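Glycoside hydrolase (Streptococcus pneumoniae serotype 4, PDB 6ORH) probably hydrolyses alpha-L-fucosidic bonds as a family 29 glycoside hydrolase, contributing to the breakdown of host-derived carbohydrate antigens. Local coordinates at residues D377-R382 and T443-Y448; D326-A331 and L366-G371; A392-Q397 and H411-K416; Y282-G287 and L418-V423. The protein carries 2 engineered substitutions. One frame throughout, in Å; residues are numbered along the deposited sequence.

Contact 1: residues D377-R382 and T443-Y448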
loop_
_atom_site.group_PDB
_atom_site.type_symbol
_atom_site.label_atom_id
_atom_site.label_comp_id
_atom_site.label_asym_id
_atom_site.label_seq_id
_atom_site.Cartn_x
_atom_site.Cartn_y
_atom_site.Cartn_z
ATOM N N ASP A 377 -13.829 12.153 -3.260
ATOM C CA ASP A 377 -12.763 11.491 -2.530
ATOM C C ASP A 377 -12.107 10.415 -3.395
ATOM O O ASP A 377 -11.309 9.643 -2.868
ATOM C CB ASP A 377 -13.222 10.889 -1.197
ATOM C CG ASP A 377 -14.377 9.892 -1.283
ATOM O OD1 ASP A 377 -14.955 9.700 -2.382
ATOM O OD2 ASP A 377 -14.745 9.378 -0.222
ATOM N N VAL A 378 -12.454 10.375 -4.688
ATOM C CA VAL A 378 -11.826 9.426 -5.606
ATOM C C VAL A 378 -11.497 10.125 -6.916
ATOM O O VAL A 378 -12.358 10.755 -7.528
ATOM C CB VAL A 378 -12.708 8.199 -5.901
ATOM C CG1 VAL A 378 -11.921 7.197 -6.767
ATOM C CG2 VAL A 378 -13.185 7.525 -4.627
ATOM N N ILE A 379 -10.265 9.930 -7.411
ATOM C CA ILE A 379 -9.941 10.312 -8.779
ATOM C C ILE A 379 -9.661 9.042 -9.596
ATOM O O ILE A 379 -9.076 8.111 -9.068
ATOM C CB ILE A 379 -8.779 11.335 -8.846
ATOM C CG1 ILE A 379 -8.624 11.911 -10.258
ATOM C CG2 ILE A 379 -7.477 10.705 -8.322
ATOM C CD1 ILE A 379 -7.658 13.098 -10.411
ATOM N N GLU A 380 -10.157 8.996 -10.842
ATOM C CA GLU A 380 -9.855 7.902 -11.773
ATOM C C GLU A 380 -9.061 8.454 -12.958
ATOM O O GLU A 380 -9.412 9.486 -13.545
ATOM C CB GLU A 380 -11.158 7.239 -12.254
ATOM C CG GLU A 380 -10.906 6.200 -13.370
ATOM C CD GLU A 380 -12.195 5.610 -13.928
ATOM O OE1 GLU A 380 -13.175 5.521 -13.175
ATOM O OE2 GLU A 380 -12.204 5.221 -15.123
ATOM N N LEU A 381 -7.960 7.768 -13.329
ATOM C CA LEU A 381 -7.165 8.104 -14.501
ATOM C C LEU A 381 -7.087 6.835 -15.354
ATOM O O LEU A 381 -7.037 5.731 -14.786
ATOM C CB LEU A 381 -5.744 8.478 -14.045
ATOM C CG LEU A 381 -5.600 9.609 -13.018
ATOM C CD1 LEU A 381 -4.123 9.797 -12.656
ATOM C CD2 LEU A 381 -6.181 10.910 -13.547
ATOM N N ARG A 382 -7.012 6.971 -16.677
ATOM C CA ARG A 382 -6.805 5.802 -17.543
ATOM C C ARG A 382 -5.790 6.125 -18.635
ATOM O O ARG A 382 -5.836 7.181 -19.285
ATOM C CB ARG A 382 -8.091 5.388 -18.266
ATOM C CG ARG A 382 -9.216 4.960 -17.336
ATOM C CD ARG A 382 -10.264 4.190 -18.137
ATOM N NE ARG A 382 -11.428 3.877 -17.326
ATOM C CZ ARG A 382 -12.371 3.016 -17.718
ATOM N NH1 ARG A 382 -12.239 2.403 -18.885
ATOM N NH2 ARG A 382 -13.416 2.768 -16.948
ATOM N N THR A 443 -6.853 8.747 -21.371
ATOM C CA THR A 443 -8.116 8.735 -22.098
ATOM C C THR A 443 -9.231 9.413 -21.310
ATOM O O THR A 443 -10.264 9.763 -21.891
ATOM C CB THR A 443 -8.553 7.312 -22.456
ATOM O OG1 THR A 443 -8.826 6.547 -21.270
ATOM C CG2 THR A 443 -7.532 6.605 -23.323
ATOM N N LYS A 444 -9.027 9.610 -20.015
ATOM C CA LYS A 444 -10.113 9.989 -19.124
ATOM C C LYS A 444 -9.536 10.407 -17.772
ATOM O O LYS A 444 -8.560 9.804 -17.273
ATOM C CB LYS A 444 -10.989 8.755 -18.875
ATOM C CG LYS A 444 -12.266 8.950 -18.065
ATOM C CD LYS A 444 -12.847 7.564 -17.827
ATOM C CE LYS A 444 -13.763 7.460 -16.639
ATOM N NZ LYS A 444 -14.289 6.093 -16.536
ATOM N N ILE A 445 -10.130 11.464 -17.195
ATOM C CA ILE A 445 -10.003 11.775 -15.780
ATOM C C ILE A 445 -11.426 11.927 -15.242
ATOM O O ILE A 445 -12.214 12.675 -15.832
ATOM C CB ILE A 445 -9.176 13.051 -15.510
ATOM C CG1 ILE A 445 -7.728 12.931 -15.998
ATOM C CG2 ILE A 445 -9.220 13.414 -14.031
ATOM C CD1 ILE A 445 -7.054 14.262 -16.206
ATOM N N SER A 446 -11.745 11.158 -14.200
ATOM C CA SER A 446 -13.051 11.176 -13.551
ATOM C C SER A 446 -12.884 11.438 -12.057
ATOM O O SER A 446 -11.817 11.178 -11.497
ATOM C CB SER A 446 -13.830 9.892 -13.820
ATOM O OG SER A 446 -14.063 9.748 -15.233
ATOM N N LEU A 447 -13.944 11.959 -11.412
ATOM C CA LEU A 447 -13.974 12.200 -9.980
ATOM C C LEU A 447 -15.276 11.634 -9.422
ATOM O O LEU A 447 -16.334 11.801 -10.048
ATOM C CB LEU A 447 -13.937 13.710 -9.699
ATOM C CG LEU A 447 -12.617 14.415 -10.017
ATOM C CD1 LEU A 447 -12.804 15.934 -9.976
ATOM C CD2 LEU A 447 -11.533 13.972 -9.036
ATOM N N TYR A 448 -15.162 10.969 -8.272
ATOM C CA TYR A 448 -16.324 10.379 -7.614
ATOM C C TYR A 448 -16.298 10.616 -6.110
ATOM O O TYR A 448 -15.254 10.862 -5.496
ATOM C CB TYR A 448 -16.395 8.861 -7.821
ATOM C CG TYR A 448 -16.171 8.398 -9.235
ATOM C CD1 TYR A 448 -17.127 8.584 -10.235
ATOM C CD2 TYR A 448 -15.001 7.726 -9.572
ATOM C CE1 TYR A 448 -16.933 8.138 -11.532
ATOM C CE2 TYR A 448 -14.787 7.288 -10.867
ATOM C CZ TYR A 448 -15.742 7.489 -11.846
ATOM O OH TYR A 448 -15.529 7.067 -13.122
#
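V378 and Y448 begin an antiparallel ladder in the F5/8 type C region, opening with a classic beta bulge: D377 and V378 both face Y448, whose O receives D377 N at 2.9 Å and V378 N besides. The two strands illustrate how one pairing can present two unlike surfaces. On the apolar surface the bumps are methyl groups. L381 CD2 settles against I445 CG1 at 3.5 Å, the two side chains lying side by side and pointing the same way. I379 fits the hollow between I445 and L447: its CD1 meets I445 CG2, while CG1, anti to the backbone N (chi1 -170°), leans on L447 CD2 at 3.8 Å. V396, V431 and F394 of the facing sheet pack onto this relief. The opposite surface is polar. E380 extends until OE1 sits at the edge of the Y448 ring and accepts its OH at 2.8 Å from above the carboxylate plane, the two planes being 42° apart. E380 OE2 takes two more donors, K444 NZ at 2.7 Å, again out of the plane, and R382 NE at 2.7 Å, nearly in line with the C-O bond. R382 NH2 and K444 NZ come within 3.5 Å without bonding. A single carboxylate, gripped by three residues, thus plausibly offsets two adjacent positive charges, which would favour its ionised form.

Contact 2: residues D326-A331 and L366-G371; sequences DLALGA and LELDLG
At one margin of the beta sandwich of the F5/8 type C region, a pair of overlapping beta turns carries A328 and A331 onto L368 and L370 of strand 364-370. The first turn, type I, runs from D326 to L329, and the second, type II, from A328 to A331. Each alanine offers a single methyl group, and the leucine branches reach out to meet them. A331 CB does most of the work, lying 3.7 Å from L370 CD2 and 3.5 Å from D369 O. L370 CD2 also touches L327 O at 3.8 Å. Alongside, L368 CD2 approaches A328 CB at 4.2 Å and, more loosely, A331 CB; L447 and I445 of strand 441-448 carry this apolar patch onward. No direct hydrogen bond joins the segments. A water lies between them, 2.9 Å from L327 O and weakly placed toward L370 O, with more acceptors nearby than protons to give. L327 O also accepts from K374 NZ. Each segment has its own Asx turn: D326 OD1 takes A328 N at 2.9 Å, and D369 OD1 takes G371 N at 2.8 Å, both from above the carboxylate plane. D326 further binds S446 and the backbone N of L447. A pair of turns, the first held by an Asx turn, thus rests two methyl groups on a strand end and connects helix 306-322 to strand 332-334 of a discoidin-like beta sandwich.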
loop_
_atom_site.group_PDB
_atom_site.type_symbol
_atom_site.label_atom_id
_atom_site.label_comp_id
_atom_site.label_asym_id
_atom_site.label_seq_id
_atom_site.Cartn_x
_atom_site.Cartn_y
_atom_site.Cartn_z
ATOM N N ASP A 326 -19.914 10.995 -12.378
ATOM C CA ASP A 326 -18.585 11.517 -12.649
ATOM C C ASP A 326 -18.635 13.041 -12.538
ATOM O O ASP A 326 -19.097 13.719 -13.471
ATOM C CB ASP A 326 -18.122 11.100 -14.051
ATOM C CG ASP A 326 -16.727 11.587 -14.400
ATOM O OD1 ASP A 326 -16.121 12.259 -13.550
ATOM O OD2 ASP A 326 -16.274 11.302 -15.529
ATOM N N LEU A 327 -18.083 13.548 -11.435
ATOM C CA LEU A 327 -18.134 14.966 -11.098
ATOM C C LEU A 327 -17.184 15.773 -11.975
ATOM O O LEU A 327 -17.191 17.012 -11.945
ATOM C CB LEU A 327 -17.792 15.140 -9.623
ATOM C CG LEU A 327 -18.741 14.418 -8.671
ATOM C CD1 LEU A 327 -18.080 14.227 -7.328
ATOM C CD2 LEU A 327 -20.032 15.228 -8.529
ATOM N N ALA A 328 -16.344 15.079 -12.759
ATOM C CA ALA A 328 -15.415 15.772 -13.628
ATOM C C ALA A 328 -15.963 15.940 -15.046
ATOM O O ALA A 328 -15.361 16.657 -15.832
ATOM C CB ALA A 328 -14.073 15.054 -13.641
ATOM N N LEU A 329 -17.101 15.309 -15.379
ATOM C CA LEU A 329 -17.577 15.354 -16.758
ATOM C C LEU A 329 -17.765 16.804 -17.195
ATOM O O LEU A 329 -18.429 17.574 -16.514
ATOM C CB LEU A 329 -18.921 14.630 -16.868
ATOM C CG LEU A 329 -18.918 13.182 -17.334
ATOM C CD1 LEU A 329 -20.351 12.682 -17.440
ATOM C CD2 LEU A 329 -18.173 12.987 -18.653
ATOM N N GLY A 330 -17.178 17.178 -18.329
ATOM C CA GLY A 330 -17.326 18.516 -18.880
ATOM C C GLY A 330 -16.473 19.580 -18.191
ATOM O O GLY A 330 -16.503 20.742 -18.581
ATOM N N ALA A 331 -15.697 19.204 -17.166
ATOM C CA ALA A 331 -14.744 20.146 -16.594
ATOM C C ALA A 331 -13.786 20.679 -17.664
ATOM O O ALA A 331 -13.397 19.963 -18.588
ATOM C CB ALA A 331 -13.990 19.484 -15.461
ATOM N N LEU A 366 -1.735 18.958 -15.615
ATOM C CA LEU A 366 -3.093 19.161 -16.120
ATOM C C LEU A 366 -3.928 19.757 -14.992
ATOM O O LEU A 366 -3.917 19.254 -13.872
ATOM C CB LEU A 366 -3.682 17.810 -16.560
ATOM C CG LEU A 366 -3.016 17.175 -17.773
ATOM C CD1 LEU A 366 -3.363 15.689 -17.880
ATOM C CD2 LEU A 366 -3.434 17.935 -19.034
ATOM N N GLU A 367 -4.666 20.848 -15.268
ATOM C CA GLU A 367 -5.508 21.427 -14.229
ATOM C C GLU A 367 -6.960 21.373 -14.692
ATOM O O GLU A 367 -7.258 21.763 -15.836
ATOM C CB GLU A 367 -5.101 22.879 -13.955
ATOM C CG GLU A 367 -5.895 23.521 -12.821
ATOM C CD GLU A 367 -5.313 24.846 -12.349
ATOM O OE1 GLU A 367 -4.083 24.957 -12.263
ATOM O OE2 GLU A 367 -6.094 25.784 -12.081
ATOM N N LEU A 368 -7.828 20.861 -13.813
ATOM C CA LEU A 368 -9.260 20.778 -14.091
ATOM C C LEU A 368 -9.947 21.889 -13.312
ATOM O O LEU A 368 -9.649 22.083 -12.134
ATOM C CB LEU A 368 -9.842 19.437 -13.626
ATOM C CG LEU A 368 -9.591 18.253 -14.559
ATOM C CD1 LEU A 368 -8.141 17.814 -14.456
ATOM C CD2 LEU A 368 -10.494 17.081 -14.213
ATOM N N ASP A 369 -10.897 22.569 -13.978
ATOM C CA ASP A 369 -11.796 23.515 -13.331
ATOM C C ASP A 369 -13.215 22.968 -13.462
ATOM O O ASP A 369 -13.738 22.902 -14.565
ATOM C CB ASP A 369 -11.681 24.901 -13.986
ATOM C CG ASP A 369 -12.560 25.957 -13.315
ATOM O OD1 ASP A 369 -13.423 25.594 -12.492
ATOM O OD2 ASP A 369 -12.353 27.148 -13.615
ATOM N N LEU A 370 -13.801 22.543 -12.341
ATOM C CA LEU A 370 -15.096 21.884 -12.324
ATOM C C LEU A 370 -16.212 22.906 -12.529
ATOM O O LEU A 370 -17.364 22.514 -12.745
ATOM C CB LEU A 370 -15.293 21.152 -10.992
ATOM C CG LEU A 370 -14.226 20.118 -10.636
ATOM C CD1 LEU A 370 -14.602 19.401 -9.352
ATOM C CD2 LEU A 370 -14.056 19.118 -11.776
ATOM N N GLY A 371 -15.859 24.197 -12.458
ATOM C CA GLY A 371 -16.821 25.263 -12.737
ATOM C C GLY A 371 -17.573 25.729 -11.486
ATOM O O GLY A 371 -18.090 26.846 -11.450
HETATM O O HOH W 1 -17.204 19.285 -13.819
#

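Contact 3: residues A392-Q397 and H411-K416; sequences AAFHVQ and HTVGYK
A392 meets H411 at a classic beta bulge, where A392 and A393 both face E435 on the neighbouring strand of the galactose-binding type beta sandwich. Here strand 391-400 passes the start of the loop that leaves strand 403-410 for strand 417-426, and the example shows how a close contact can form without one direct hydrogen bond. The A392 methyl points away from the loop, leaving its carbonyl group to make the approach: A392 C lies 3.0 Å from H411 O, and A392 O is 3.6 Å from H411 CB. A water joins the two residues, donating to A392 O at 2.7 Å and lying 2.8 Å from H411 ND1, at the edge of the imidazole and in its plane. The other ring nitrogen, NE2, is hydrogen-bonded to H243 of the second subunit, so the histidine ties this corner to the dimer partner. At A393 the backbone N comes near H411 O, but at an angle too poor for bonding; the strand's own pairing with T434 and E435 continues instead. A393 also packs on N239 of the second subunit. F394 carries the interior half of the contact. Its CG stands between the backbone N and the carbonyl carbon (chi1 72°), and its ring presents an edge to two carbonyl groups of the loop. F394 CD1 lies 3.5 Å from H411 O, a placement in which a weakly positive ring hydrogen would face the oxygen. F394 CE1 is 3.4 Å from T412 O. V413 crosses this side chain at about a right angle, bringing its CG2 to 3.9 Å from F394 CD1.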
loop_
_atom_site.group_PDB
_atom_site.type_symbol
_atom_site.label_atom_id
_atom_site.label_comp_id
_atom_site.label_asym_id
_atom_site.label_seq_id
_atom_site.Cartn_x
_atom_site.Cartn_y
_atom_site.Cartn_z
ATOM N N ALA A 392 4.959 6.225 -14.824
ATOM C CA ALA A 392 5.642 5.593 -13.707
ATOM C C ALA A 392 5.498 6.375 -12.405
ATOM O O ALA A 392 5.828 5.846 -11.330
ATOM C CB ALA A 392 7.108 5.400 -14.075
ATOM N N ALA A 393 5.054 7.653 -12.472
ATOM C CA ALA A 393 4.819 8.401 -11.240
ATOM C C ALA A 393 3.906 9.581 -11.524
ATOM O O ALA A 393 4.070 10.253 -12.543
ATOM C CB ALA A 393 6.113 8.925 -10.643
ATOM N N PHE A 394 2.973 9.817 -10.604
ATOM C CA PHE A 394 2.096 10.980 -10.752
ATOM C C PHE A 394 1.625 11.414 -9.364
ATOM O O PHE A 394 1.676 10.644 -8.396
ATOM C CB PHE A 394 0.923 10.656 -11.697
ATOM C CG PHE A 394 -0.078 9.722 -11.060
ATOM C CD1 PHE A 394 0.168 8.349 -11.052
ATOM C CD2 PHE A 394 -1.172 10.205 -10.345
ATOM C CE1 PHE A 394 -0.672 7.487 -10.357
ATOM C CE2 PHE A 394 -2.009 9.346 -9.647
ATOM C CZ PHE A 394 -1.783 7.973 -9.690
ATOM N N HIS A 395 1.118 12.653 -9.248
ATOM C CA HIS A 395 0.443 13.038 -8.023
ATOM C C HIS A 395 -0.740 13.941 -8.375
ATOM O O HIS A 395 -0.857 14.417 -9.501
ATOM C CB HIS A 395 1.407 13.647 -6.981
ATOM C CG HIS A 395 2.087 14.907 -7.406
ATOM N ND1 HIS A 395 3.254 14.890 -8.150
ATOM C CD2 HIS A 395 1.790 16.214 -7.178
ATOM C CE1 HIS A 395 3.638 16.137 -8.385
ATOM N NE2 HIS A 395 2.756 16.959 -7.796
ATOM N N VAL A 396 -1.615 14.139 -7.398
ATOM C CA VAL A 396 -2.837 14.900 -7.592
ATOM C C VAL A 396 -2.909 15.932 -6.471
ATOM O O VAL A 396 -2.628 15.635 -5.312
ATOM C CB VAL A 396 -4.045 13.948 -7.515
ATOM C CG1 VAL A 396 -5.355 14.720 -7.654
ATOM C CG2 VAL A 396 -3.972 12.922 -8.633
ATOM N N GLN A 397 -3.309 17.163 -6.824
ATOM C CA GLN A 397 -3.487 18.180 -5.802
ATOM C C GLN A 397 -4.845 18.846 -5.987
ATOM O O GLN A 397 -5.426 18.793 -7.069
ATOM C CB GLN A 397 -2.426 19.281 -5.891
ATOM C CG GLN A 397 -1.028 18.788 -6.199
ATOM C CD GLN A 397 -0.150 19.997 -6.360
ATOM O OE1 GLN A 397 -0.456 20.900 -7.137
ATOM N NE2 GLN A 397 0.912 20.044 -5.575
ATOM N N HIS A 411 2.344 5.475 -8.380
ATOM C CA HIS A 411 3.315 5.134 -9.398
ATOM C C HIS A 411 2.627 5.021 -10.758
ATOM O O HIS A 411 2.642 5.976 -11.550
ATOM C CB HIS A 411 4.019 3.809 -9.023
ATOM C CG HIS A 411 4.873 3.886 -7.809
ATOM N ND1 HIS A 411 6.255 3.866 -7.877
ATOM C CD2 HIS A 411 4.557 3.939 -6.502
ATOM C CE1 HIS A 411 6.746 3.916 -6.648
ATOM N NE2 HIS A 411 5.730 3.967 -5.793
ATOM N N THR A 412 2.044 3.844 -11.043
ATOM C CA THR A 412 1.452 3.550 -12.342
ATOM C C THR A 412 -0.005 4.016 -12.423
ATOM O O THR A 412 -0.678 4.287 -11.416
ATOM C CB THR A 412 1.533 2.038 -12.631
ATOM O OG1 THR A 412 1.085 1.360 -11.440
ATOM C CG2 THR A 412 2.950 1.597 -12.943
ATOM N N VAL A 413 -0.473 4.090 -13.668
ATOM C CA VAL A 413 -1.880 4.299 -13.963
ATOM C C VAL A 413 -2.415 2.994 -14.557
ATOM O O VAL A 413 -3.260 2.338 -13.943
ATOM C CB VAL A 413 -2.040 5.524 -14.893
ATOM C CG1 VAL A 413 -3.486 5.636 -15.397
ATOM C CG2 VAL A 413 -1.680 6.827 -14.158
ATOM N N GLY A 414 -1.944 2.618 -15.751
ATOM C CA GLY A 414 -2.398 1.387 -16.384
ATOM C C GLY A 414 -3.765 1.560 -17.062
ATOM O O GLY A 414 -4.146 2.677 -17.448
ATOM N N TYR A 415 -4.523 0.460 -17.160
ATOM C CA TYR A 415 -5.817 0.507 -17.812
ATOM C C TYR A 415 -6.752 1.475 -17.078
ATOM O O TYR A 415 -7.550 2.206 -17.685
ATOM C CB TYR A 415 -6.455 -0.885 -17.794
ATOM C CG TYR A 415 -7.682 -0.944 -18.665
ATOM C CD1 TYR A 415 -7.555 -1.176 -20.025
ATOM C CD2 TYR A 415 -8.935 -0.747 -18.107
ATOM C CE1 TYR A 415 -8.677 -1.188 -20.842
ATOM C CE2 TYR A 415 -10.068 -0.754 -18.908
ATOM C CZ TYR A 415 -9.918 -0.962 -20.275
ATOM O OH TYR A 415 -10.999 -1.046 -21.111
ATOM N N LYS A 416 -6.681 1.423 -15.749
ATOM C CA LYS A 416 -7.550 2.228 -14.912
ATOM C C LYS A 416 -6.950 2.280 -13.519
ATOM O O LYS A 416 -6.628 1.249 -12.937
ATOM C CB LYS A 416 -8.921 1.550 -14.829
ATOM C CG LYS A 416 -9.878 2.113 -13.782
ATOM C CD LYS A 416 -11.266 1.485 -13.977
ATOM C CE LYS A 416 -12.237 1.790 -12.854
ATOM N NZ LYS A 416 -13.574 1.206 -13.155
HETATM O O HOH W 2 7.341 3.793 -10.456
#

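Contact 4: residues Y282-G287 and L418-V423. With EDO (1,2-ethanediol), chain L.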
loop_
_atom_site.group_PDB
_atom_site.type_symbol
_atom_site.label_atom_id
_atom_site.label_comp_id
_atom_site.label_asym_id
_atom_site.label_seq_id
_atom_site.Cartn_x
_atom_site.Cartn_y
_atom_site.Cartn_z
ATOM N N TYR A 282 -11.303 -4.195 -3.746
ATOM C CA TYR A 282 -11.663 -3.610 -5.024
ATOM C C TYR A 282 -10.701 -2.473 -5.381
ATOM O O TYR A 282 -10.169 -2.427 -6.497
ATOM C CB TYR A 282 -13.118 -3.128 -4.963
ATOM C CG TYR A 282 -13.625 -2.588 -6.273
ATOM C CD1 TYR A 282 -13.915 -3.440 -7.333
ATOM C CD2 TYR A 282 -13.800 -1.227 -6.466
ATOM C CE1 TYR A 282 -14.367 -2.938 -8.539
ATOM C CE2 TYR A 282 -14.282 -0.710 -7.656
ATOM C CZ TYR A 282 -14.571 -1.579 -8.697
ATOM O OH TYR A 282 -15.062 -1.098 -9.867
ATOM N N PHE A 283 -10.435 -1.579 -4.414
ATOM C CA PHE A 283 -9.567 -0.452 -4.735
ATOM C C PHE A 283 -8.123 -0.885 -4.992
ATOM O O PHE A 283 -7.389 -0.135 -5.659
ATOM C CB PHE A 283 -9.666 0.619 -3.637
ATOM C CG PHE A 283 -10.839 1.540 -3.841
ATOM C CD1 PHE A 283 -10.776 2.590 -4.749
ATOM C CD2 PHE A 283 -12.017 1.363 -3.109
ATOM C CE1 PHE A 283 -11.864 3.423 -4.964
ATOM C CE2 PHE A 283 -13.099 2.212 -3.314
ATOM C CZ PHE A 283 -13.034 3.237 -4.243
ATOM N N HIS A 284 -7.713 -2.031 -4.430
ATOM C CA HIS A 284 -6.330 -2.492 -4.587
ATOM C C HIS A 284 -6.170 -3.497 -5.727
ATOM O O HIS A 284 -5.049 -3.991 -5.937
ATOM C CB HIS A 284 -5.792 -3.060 -3.268
ATOM C CG HIS A 284 -5.600 -1.995 -2.234
ATOM N ND1 HIS A 284 -6.584 -1.667 -1.321
ATOM C CD2 HIS A 284 -4.552 -1.196 -1.951
ATOM C CE1 HIS A 284 -6.164 -0.704 -0.527
ATOM N NE2 HIS A 284 -4.919 -0.394 -0.894
ATOM N N SER A 285 -7.252 -3.742 -6.499
ATOM C CA SER A 285 -7.187 -4.694 -7.596
ATOM C C SER A 285 -7.662 -3.964 -8.851
ATOM O O SER A 285 -6.884 -3.368 -9.591
ATOM C CB SER A 285 -7.962 -6.003 -7.272
ATOM O OG SER A 285 -9.315 -5.703 -6.925
ATOM N N VAL A 286 -8.978 -3.842 -9.004
ATOM C CA VAL A 286 -9.554 -3.096 -10.111
ATOM C C VAL A 286 -9.053 -1.651 -10.062
ATOM O O VAL A 286 -8.762 -1.069 -11.109
ATOM C CB VAL A 286 -11.099 -3.188 -10.054
ATOM C CG1 VAL A 286 -11.728 -2.211 -11.038
ATOM C CG2 VAL A 286 -11.536 -4.630 -10.388
ATOM N N GLY A 287 -8.976 -1.085 -8.851
ATOM C CA GLY A 287 -8.501 0.286 -8.679
ATOM C C GLY A 287 -6.993 0.450 -8.908
ATOM O O GLY A 287 -6.521 1.581 -8.899
ATOM N N LEU A 418 -7.779 3.977 -9.733
ATOM C CA LEU A 418 -8.583 4.739 -8.784
ATOM C C LEU A 418 -7.624 5.157 -7.686
ATOM O O LEU A 418 -6.750 4.384 -7.265
ATOM C CB LEU A 418 -9.728 3.877 -8.242
ATOM C CG LEU A 418 -10.697 3.386 -9.309
ATOM C CD1 LEU A 418 -11.698 2.383 -8.707
ATOM C CD2 LEU A 418 -11.439 4.556 -9.950
ATOM N N LEU A 419 -7.662 6.438 -7.350
ATOM C CA LEU A 419 -6.888 6.859 -6.203
ATOM C C LEU A 419 -7.773 7.621 -5.208
ATOM O O LEU A 419 -8.372 8.623 -5.581
ATOM C CB LEU A 419 -5.761 7.748 -6.734
ATOM C CG LEU A 419 -4.824 8.286 -5.660
ATOM C CD1 LEU A 419 -3.962 7.152 -5.085
ATOM C CD2 LEU A 419 -3.940 9.356 -6.294
ATOM N N ARG A 420 -7.849 7.119 -3.972
ATOM C CA ARG A 420 -8.680 7.734 -2.946
ATOM C C ARG A 420 -7.861 8.753 -2.172
ATOM O O ARG A 420 -6.637 8.642 -2.045
ATOM C CB ARG A 420 -9.215 6.684 -1.974
ATOM C CG ARG A 420 -10.311 5.833 -2.601
ATOM C CD ARG A 420 -10.762 4.738 -1.654
ATOM N NE ARG A 420 -9.701 3.780 -1.390
ATOM C CZ ARG A 420 -9.761 2.797 -0.489
ATOM N NH1 ARG A 420 -10.851 2.618 0.244
ATOM N NH2 ARG A 420 -8.759 1.953 -0.359
ATOM N N GLY A 421 -8.591 9.745 -1.664
ATOM C CA GLY A 421 -8.029 10.743 -0.772
ATOM C C GLY A 421 -9.083 11.105 0.261
ATOM O O GLY A 421 -10.187 10.562 0.228
ATOM N N ALA A 422 -8.724 12.020 1.168
ATOM C CA ALA A 422 -9.683 12.579 2.105
ATOM C C ALA A 422 -10.794 13.277 1.328
ATOM O O ALA A 422 -10.547 13.910 0.300
ATOM C CB ALA A 422 -8.979 13.554 3.013
ATOM N N VAL A 423 -12.020 13.174 1.839
ATOM C CA VAL A 423 -13.144 13.847 1.215
ATOM C C VAL A 423 -12.858 15.352 1.236
ATOM O O VAL A 423 -12.448 15.880 2.264
ATOM C CB VAL A 423 -14.463 13.493 1.931
ATOM C CG1 VAL A 423 -14.368 13.747 3.425
ATOM C CG2 VAL A 423 -15.649 14.224 1.319
HETATM C C1 EDO L . -8.748 -3.831 -14.900
HETATM O O1 EDO L . -9.657 -4.874 -14.983
HETATM C C2 EDO L . -9.452 -2.878 -14.039
HETATM O O2 EDO L . -8.713 -1.812 -13.729
HETATM O O HOH W 3 -6.947 2.525 -5.512
#
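L418 and G287 join two domains directly: the backbone N of L418 donates to G287 O at 2.8 Å, linking strand 417-426 of the beta sandwich to the chain just after helix 275-284 of the TIM-barrel domain. This is a domain interface in miniature, with a backbone bond at one end and a stacked side chain at the other. L418 points into the interface, where its CB rests 3.8 Å from G287 CA, at a residue with no side chain of its own, and 3.9 Å from F283 CD1 at the edge of that ring. L418 CD1 comes obliquely to Y282 CE2; the Y282 hydroxyl is hydrogen-bonded to Y323. A water beside this knot donates to F283 O at 2.7 Å and to L418 O at 2.6 Å, bridging two carbonyl groups. L419 turns the other way, onto I379 in its own sheet, and R420 again faces the helix. The R420 chain bends at chi3 (-65°), placing NE above F283, and the guanidinium then lies flat on the phenyl ring, the planes only 3° apart. R420 CD sits over the centre of the F283 ring as a CH-pi contact, 3.5 Å from its centroid, while CZ is displaced toward the rim in an off-centre cation-pi interaction. A salt bridge from NH1 to E280, one turn earlier in the helix, fixes the far end of the group. H284 completes the setting nearly upright, its ring 80° from the guanidinium plane and its CE1 3.7 Å from R420 NH2, at the guanidinium edge.

All four contacts are largely buried, yet their chemistry follows their place in the fold. Contact 1 alone is a continuous strand pairing, and contact 4 attaches to it from the neighbouring strand, where L419 N bonds to I379 O; contact 4 differs in tying the sandwich to the TIM-barrel domain, using an aromatic-guanidinium stack. Contacts 2 and 3 both reach the other sheet, about 18 Å apart between centres, and each sets a loop against a strand without a direct hydrogen bond. Contact 2 relies on methyl groups, contact 3 on carbonyl oxygens and a ring edge beside the second subunit. Contact 1 touches each of the others.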